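Local coordinates for protein beta-glucoside kinase (Listeria monocytogenes, PDB 4HTL) that phosphorylates cellobiose with ATP to give cellobiose-6'-phosphate, and may also regulate transcription of the cellobiose uptake operon, at residues Ile241-Gly246 / Thr252-Leu257; Glu46-Leu51 / Lys90-Ala95. One frame throughout, in Å; residues are numbered along the deposited sequence.

Overall arrangement
One contact sets a helix against a strand of its own beta-sheet, the other joins two helices lying on a different beta-sheet; they sit on opposite sides of the chain's centre, with contact centres 36 Å apart. Interaction 1 is buried and local: strand and helix are neighbours in sequence, and one isoleucine receives three apolar side chains from the helix. Interaction 2 pairs two helices, 40-52 and 89-97, that are distant in sequence and lie side by side on five strands. Its chemistry is graded, from selenomethionine and leucines next to the strands to a lysine chain against a tryptophan toward the surface. The two contacts share no helix or strand, yet both belong to the ROK family region of the chain, and the strand order 3-2-1-4-5 underlies each.

Interaction 1: residues Ile241-Gly246 / Thr252-Leu257; sequences IFIGGG and TFIAEL
Ile243 is the residue on which three side chains of the helix converge. Its CG2 lies 3.8 Å from Phe253 CE1, approaching the ring at a slant, while its CD1 meets Leu257 CD1 tip to tip at 3.7 Å. Phe253 and Leu257 are each modelled in two conformers, and their contacts hold for the one described. A looser contact, 4.3 Å, joins Ile243 CD1 to Ile254 CD1. The division of labour follows from the first torsion: chi1 -50° sets CG1 beside the backbone N and CG2 anti to it, so that CG2 falls to the phenyl ring and the CG1 arm reaches the leucine and isoleucine. Phe253 also brings its rim to the strand backbone, with Ile243 O in the ring plane, 3.9 Å from CZ. Ile254 CG1 sits over one face, 3.8 Å above the plane and off toward the rim. The contact joins the first strand and the helix of a beta-alpha-beta unit, in which strand 240-244 leads through a glycine-rich turn into helix 253-261 and on to the parallel strand 270-273. That next strand also touches the helix: Thr273 meets Phe253 and Ile254, and Ile271 meets Leu257. Farther out, Tyr222 and Ile225 of helix 212-236 pack on Leu257, while Glu256 forms a salt bridge with Arg250.

Interaction 2: residues Glu46-Leu51 / Lys90-Ala95; sequences EMKVFL and KEWLEA
Segments 46-51 and 90-95, of helices 40-52 and 89-97, run in roughly the same direction, inclined by 37° with their axes 12.2 Å apart at closest approach, a spacing wide enough that side chains alone bridge the gap. Leu93 supplies the inner part of the bridge through a single methyl. Its CD2 reaches between two residues one helical turn apart, lying 4.4 Å from the SE of selenomethionine Met47 and 4.3 Å from Leu51 CD1. These are loose apolar contacts. On the outer side Trp92 spans the gap differently: with CG anti to the backbone N (chi1 -173°), the indole extends toward the other helix and presents CH2, the far corner of its benzene ring, to the aliphatic part of Lys48. CG of Lys48 approaches this CH2 at 3.9 Å and CD at 4.1 Å, the lysine chain crossing the indole at about a right angle. The two helices cover the same face of the five-stranded sheet that includes strands 6-11 and 59-64, as part of an actin-like ATPase fold of the ROK sugar kinases. Leu51 and Leu93 both rest on Ile60 of strand 59-64, and Met47 touches Phe9 and Ile11 of strand 6-11. Phe9 belongs to a segment that probably binds ATP, as in related kinases, so the inner end of the contact lies against the strand that probably carries part of that site. The Lys48 chain bends about CG-CD and CD-CE, and its NZ forms a salt bridge with Glu96, one turn farther along helix 89-97 than Trp92. The indole also meets the ring of Phe87, the planes inclined at about 55°.

Interaction 1: residues Ile241-Gly246 / Thr252-Leu257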
loop_
_atom_site.group_PDB
_atom_site.type_symbol
_atom_site.label_atom_id
_atom_site.label_comp_id
_atom_site.label_asym_id
_atom_site.label_seq_id
_atom_site.Cartn_x
_atom_site.Cartn_y
_atom_site.Cartn_z
ATOM N N ILE A 241 -3.909 8.128 9.750
ATOM C CA ILE A 241 -3.633 8.792 8.480
ATOM C C ILE A 241 -3.750 10.279 8.712
ATOM O O ILE A 241 -4.817 10.789 9.084
ATOM C CB ILE A 241 -4.589 8.355 7.348
ATOM C CG1 ILE A 241 -4.510 6.809 7.151
ATOM C CG2 ILE A 241 -4.287 9.096 6.021
ATOM C CD1 ILE A 241 -5.486 6.268 6.127
ATOM N N PHE A 242 -2.645 10.958 8.485
ATOM C CA PHE A 242 -2.580 12.407 8.649
ATOM C C PHE A 242 -2.816 13.083 7.320
ATOM O O PHE A 242 -2.091 12.823 6.336
ATOM C CB PHE A 242 -1.247 12.835 9.251
ATOM C CG PHE A 242 -0.964 12.207 10.606
ATOM C CD1 PHE A 242 -1.801 12.437 11.670
ATOM C CD2 PHE A 242 0.089 11.312 10.788
ATOM C CE1 PHE A 242 -1.601 11.836 12.890
ATOM C CE2 PHE A 242 0.312 10.738 12.015
ATOM C CZ PHE A 242 -0.529 10.978 13.053
ATOM N N ILE A 243 -3.802 13.979 7.287
ATOM C CA ILE A 243 -4.191 14.587 6.030
ATOM C C ILE A 243 -3.852 16.066 6.046
ATOM O O ILE A 243 -4.132 16.761 7.025
ATOM C CB ILE A 243 -5.691 14.404 5.717
ATOM C CG1 ILE A 243 -6.140 12.914 5.861
ATOM C CG2 ILE A 243 -5.953 14.946 4.276
ATOM C CD1 ILE A 243 -7.643 12.620 5.658
ATOM N N GLY A 244 -3.147 16.502 4.988
ATOM C CA GLY A 244 -2.690 17.856 4.862
ATOM C C GLY A 244 -2.879 18.388 3.453
ATOM O O GLY A 244 -3.545 17.774 2.624
ATOM N N GLY A 245 -2.307 19.565 3.200
ATOM C CA GLY A 245 -2.383 20.213 1.906
ATOM C C GLY A 245 -3.455 21.296 1.864
ATOM O O GLY A 245 -4.058 21.652 2.881
ATOM N N GLY A 246 -3.737 21.761 0.645
ATOM C CA GLY A 246 -4.745 22.780 0.393
ATOM C C GLY A 246 -6.098 22.510 1.018
ATOM O O GLY A 246 -6.774 23.430 1.422
ATOM N N THR A 252 -13.496 22.497 8.732
ATOM C CA THR A 252 -14.223 21.351 9.225
ATOM C C THR A 252 -14.022 20.093 8.379
ATOM O O THR A 252 -14.737 19.119 8.526
ATOM C CB THR A 252 -15.708 21.703 9.302
ATOM O OG1 THR A 252 -16.143 22.116 7.995
ATOM C CG2 THR A 252 -15.969 22.784 10.396
ATOM N N PHE A 253 -12.986 20.062 7.553
ATOM C CA PHE A 253 -12.887 18.931 6.618
ATOM C C PHE A 253 -12.717 17.589 7.286
ATOM O O PHE A 253 -13.270 16.618 6.799
ATOM C CB PHE A 253 -11.857 19.139 5.492
ATOM C CG PHE A 253 -10.477 18.627 5.804
ATOM C CD1 PHE A 253 -10.098 17.314 5.483
ATOM C CD2 PHE A 253 -9.535 19.462 6.380
ATOM C CE1 PHE A 253 -8.817 16.864 5.771
ATOM C CE2 PHE A 253 -8.250 19.016 6.669
ATOM C CZ PHE A 253 -7.895 17.712 6.369
ATOM N N ILE A 254 -11.985 17.488 8.401
ATOM C CA ILE A 254 -11.856 16.158 9.056
ATOM C C ILE A 254 -13.235 15.631 9.537
ATOM O O ILE A 254 -13.576 14.438 9.290
ATOM C CB ILE A 254 -10.817 16.164 10.224
ATOM C CG1 ILE A 254 -9.406 16.350 9.644
ATOM C CG2 ILE A 254 -10.916 14.857 11.018
ATOM C CD1 ILE A 254 -8.838 15.173 8.869
ATOM N N ALA A 255 -14.018 16.502 10.180
ATOM C CA ALA A 255 -15.356 16.120 10.654
ATOM C C ALA A 255 -16.205 15.718 9.454
ATOM O O ALA A 255 -16.942 14.726 9.526
ATOM C CB ALA A 255 -16.056 17.219 11.468
ATOM N N GLU A 256 -16.044 16.441 8.347
ATOM C CA GLU A 256 -16.843 16.172 7.117
ATOM C C GLU A 256 -16.476 14.817 6.476
ATOM O O GLU A 256 -17.324 14.078 6.050
ATOM C CB GLU A 256 -16.700 17.305 6.140
ATOM C CG GLU A 256 -17.400 18.579 6.605
ATOM C CD GLU A 256 -17.313 19.658 5.550
ATOM O OE1 GLU A 256 -16.329 20.329 5.441
ATOM O OE2 GLU A 256 -18.246 19.843 4.819
ATOM N N LEU A 257 -15.185 14.503 6.478
ATOM C CA LEU A 257 -14.709 13.218 5.980
ATOM C C LEU A 257 -15.143 12.090 6.866
ATOM O O LEU A 257 -15.568 11.065 6.386
ATOM C CB LEU A 257 -13.197 13.178 5.855
ATOM C CG LEU A 257 -12.591 13.835 4.644
ATOM C CD1 LEU A 257 -11.061 13.715 4.725
ATOM C CD2 LEU A 257 -13.201 13.294 3.344
#

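Interaction 2: residues Glu46-Leu51 / Lys90-Ala95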
loop_
_atom_site.group_PDB
_atom_site.type_symbol
_atom_site.label_atom_id
_atom_site.label_comp_id
_atom_site.label_asym_id
_atom_site.label_seq_id
_atom_site.Cartn_x
_atom_site.Cartn_y
_atom_site.Cartn_z
ATOM N N GLU A 46 19.000 30.131 -6.885
ATOM C CA GLU A 46 18.509 30.538 -5.564
ATOM C C GLU A 46 19.272 29.830 -4.443
ATOM O O GLU A 46 19.616 30.447 -3.420
ATOM C CB GLU A 46 17.022 30.276 -5.425
ATOM C CG GLU A 46 16.091 30.997 -6.374
ATOM C CD GLU A 46 15.849 32.452 -6.046
ATOM O OE1 GLU A 46 16.232 32.915 -4.925
ATOM O OE2 GLU A 46 15.225 33.104 -6.924
HETATM N N MSE A 47 19.569 28.547 -4.622
HETATM C CA MSE A 47 20.374 27.836 -3.628
HETATM C C MSE A 47 21.757 28.445 -3.436
HETATM O O MSE A 47 22.206 28.665 -2.289
HETATM C CB MSE A 47 20.521 26.360 -4.008
HETATM C CG MSE A 47 19.255 25.600 -3.828
HETATM SE SE MSE A 47 19.366 23.795 -4.487
HETATM C CE MSE A 47 17.800 23.114 -3.658
ATOM N N LYS A 48 22.444 28.691 -4.555
ATOM C CA LYS A 48 23.777 29.280 -4.519
ATOM C C LYS A 48 23.774 30.614 -3.790
ATOM O O LYS A 48 24.664 30.896 -2.961
ATOM C CB LYS A 48 24.336 29.468 -5.945
ATOM C CG LYS A 48 25.075 28.268 -6.445
ATOM C CD LYS A 48 25.713 28.535 -7.801
ATOM C CE LYS A 48 27.078 29.176 -7.661
ATOM N NZ LYS A 48 28.071 28.246 -7.044
ATOM N N VAL A 49 22.766 31.429 -4.082
ATOM C CA VAL A 49 22.654 32.774 -3.472
ATOM C C VAL A 49 22.408 32.642 -1.959
ATOM O O VAL A 49 23.083 33.303 -1.160
ATOM C CB VAL A 49 21.554 33.624 -4.172
ATOM C CG1 VAL A 49 21.204 34.886 -3.367
ATOM C CG2 VAL A 49 21.985 33.984 -5.597
ATOM N N PHE A 50 21.505 31.748 -1.559
ATOM C CA PHE A 50 21.221 31.545 -0.121
ATOM C C PHE A 50 22.454 31.064 0.642
ATOM O O PHE A 50 22.716 31.534 1.743
ATOM C CB PHE A 50 20.080 30.547 0.069
ATOM C CG PHE A 50 19.584 30.398 1.501
ATOM C CD1 PHE A 50 18.769 31.349 2.082
ATOM C CD2 PHE A 50 19.927 29.287 2.255
ATOM C CE1 PHE A 50 18.302 31.193 3.392
ATOM C CE2 PHE A 50 19.475 29.132 3.565
ATOM C CZ PHE A 50 18.668 30.088 4.132
ATOM N N LEU A 51 23.226 30.150 0.042
ATOM C CA LEU A 51 24.432 29.604 0.694
ATOM C C LEU A 51 25.532 30.661 0.896
ATOM O O LEU A 51 26.151 30.715 1.960
ATOM C CB LEU A 51 24.959 28.395 -0.088
ATOM C CG LEU A 51 24.060 27.145 -0.041
ATOM C CD1 LEU A 51 24.447 26.129 -1.119
ATOM C CD2 LEU A 51 24.071 26.524 1.369
ATOM N N LYS A 90 22.815 15.861 -4.842
ATOM C CA LYS A 90 23.745 15.725 -3.684
ATOM C C LYS A 90 25.180 15.986 -4.126
ATOM O O LYS A 90 25.901 16.766 -3.490
ATOM C CB LYS A 90 23.626 14.344 -3.038
ATOM C CG LYS A 90 24.540 14.076 -1.835
ATOM C CD LYS A 90 24.329 12.689 -1.228
ATOM C CE LYS A 90 25.505 12.327 -0.302
ATOM N NZ LYS A 90 25.289 10.994 0.305
ATOM N N GLU A 91 25.607 15.347 -5.206
ATOM C CA GLU A 91 26.990 15.508 -5.663
ATOM C C GLU A 91 27.264 16.913 -6.183
ATOM O O GLU A 91 28.367 17.416 -6.024
ATOM C CB GLU A 91 27.335 14.490 -6.725
ATOM C CG GLU A 91 27.511 13.096 -6.168
ATOM C CD GLU A 91 27.755 12.063 -7.248
ATOM O OE1 GLU A 91 27.966 10.897 -6.873
ATOM O OE2 GLU A 91 27.724 12.399 -8.460
ATOM N N TRP A 92 26.262 17.534 -6.807
ATOM C CA TRP A 92 26.381 18.911 -7.270
ATOM C C TRP A 92 26.631 19.839 -6.116
ATOM O O TRP A 92 27.568 20.640 -6.153
ATOM C CB TRP A 92 25.122 19.333 -8.035
ATOM C CG TRP A 92 25.240 20.690 -8.683
ATOM C CD1 TRP A 92 25.791 20.991 -9.921
ATOM C CD2 TRP A 92 24.780 21.984 -8.144
ATOM N NE1 TRP A 92 25.715 22.348 -10.179
ATOM C CE2 TRP A 92 25.112 22.996 -9.155
ATOM C CE3 TRP A 92 24.136 22.381 -6.985
ATOM C CZ2 TRP A 92 24.814 24.349 -8.974
ATOM C CZ3 TRP A 92 23.840 23.741 -6.814
ATOM C CH2 TRP A 92 24.175 24.703 -7.787
ATOM N N LEU A 93 25.806 19.723 -5.074
ATOM C CA LEU A 93 25.906 20.587 -3.901
ATOM C C LEU A 93 27.208 20.334 -3.118
ATOM O O LEU A 93 27.809 21.278 -2.593
ATOM C CB LEU A 93 24.665 20.423 -3.002
ATOM C CG LEU A 93 23.352 21.089 -3.460
ATOM C CD1 LEU A 93 22.131 20.572 -2.676
ATOM C CD2 LEU A 93 23.480 22.599 -3.334
ATOM N N GLU A 94 27.640 19.073 -3.051
ATOM C CA GLU A 94 28.912 18.724 -2.408
ATOM C C GLU A 94 30.084 19.374 -3.144
ATOM O O GLU A 94 31.003 19.910 -2.510
ATOM C CB GLU A 94 29.122 17.209 -2.374
ATOM C CG GLU A 94 28.250 16.474 -1.383
ATOM C CD GLU A 94 28.313 14.972 -1.551
ATOM O OE1 GLU A 94 28.620 14.490 -2.666
ATOM O OE2 GLU A 94 28.025 14.280 -0.556
ATOM N N ALA A 95 30.045 19.332 -4.477
ATOM C CA ALA A 95 31.108 19.898 -5.301
ATOM C C ALA A 95 31.103 21.427 -5.183
ATOM O O ALA A 95 32.146 22.048 -5.135
ATOM C CB ALA A 95 30.954 19.479 -6.765
#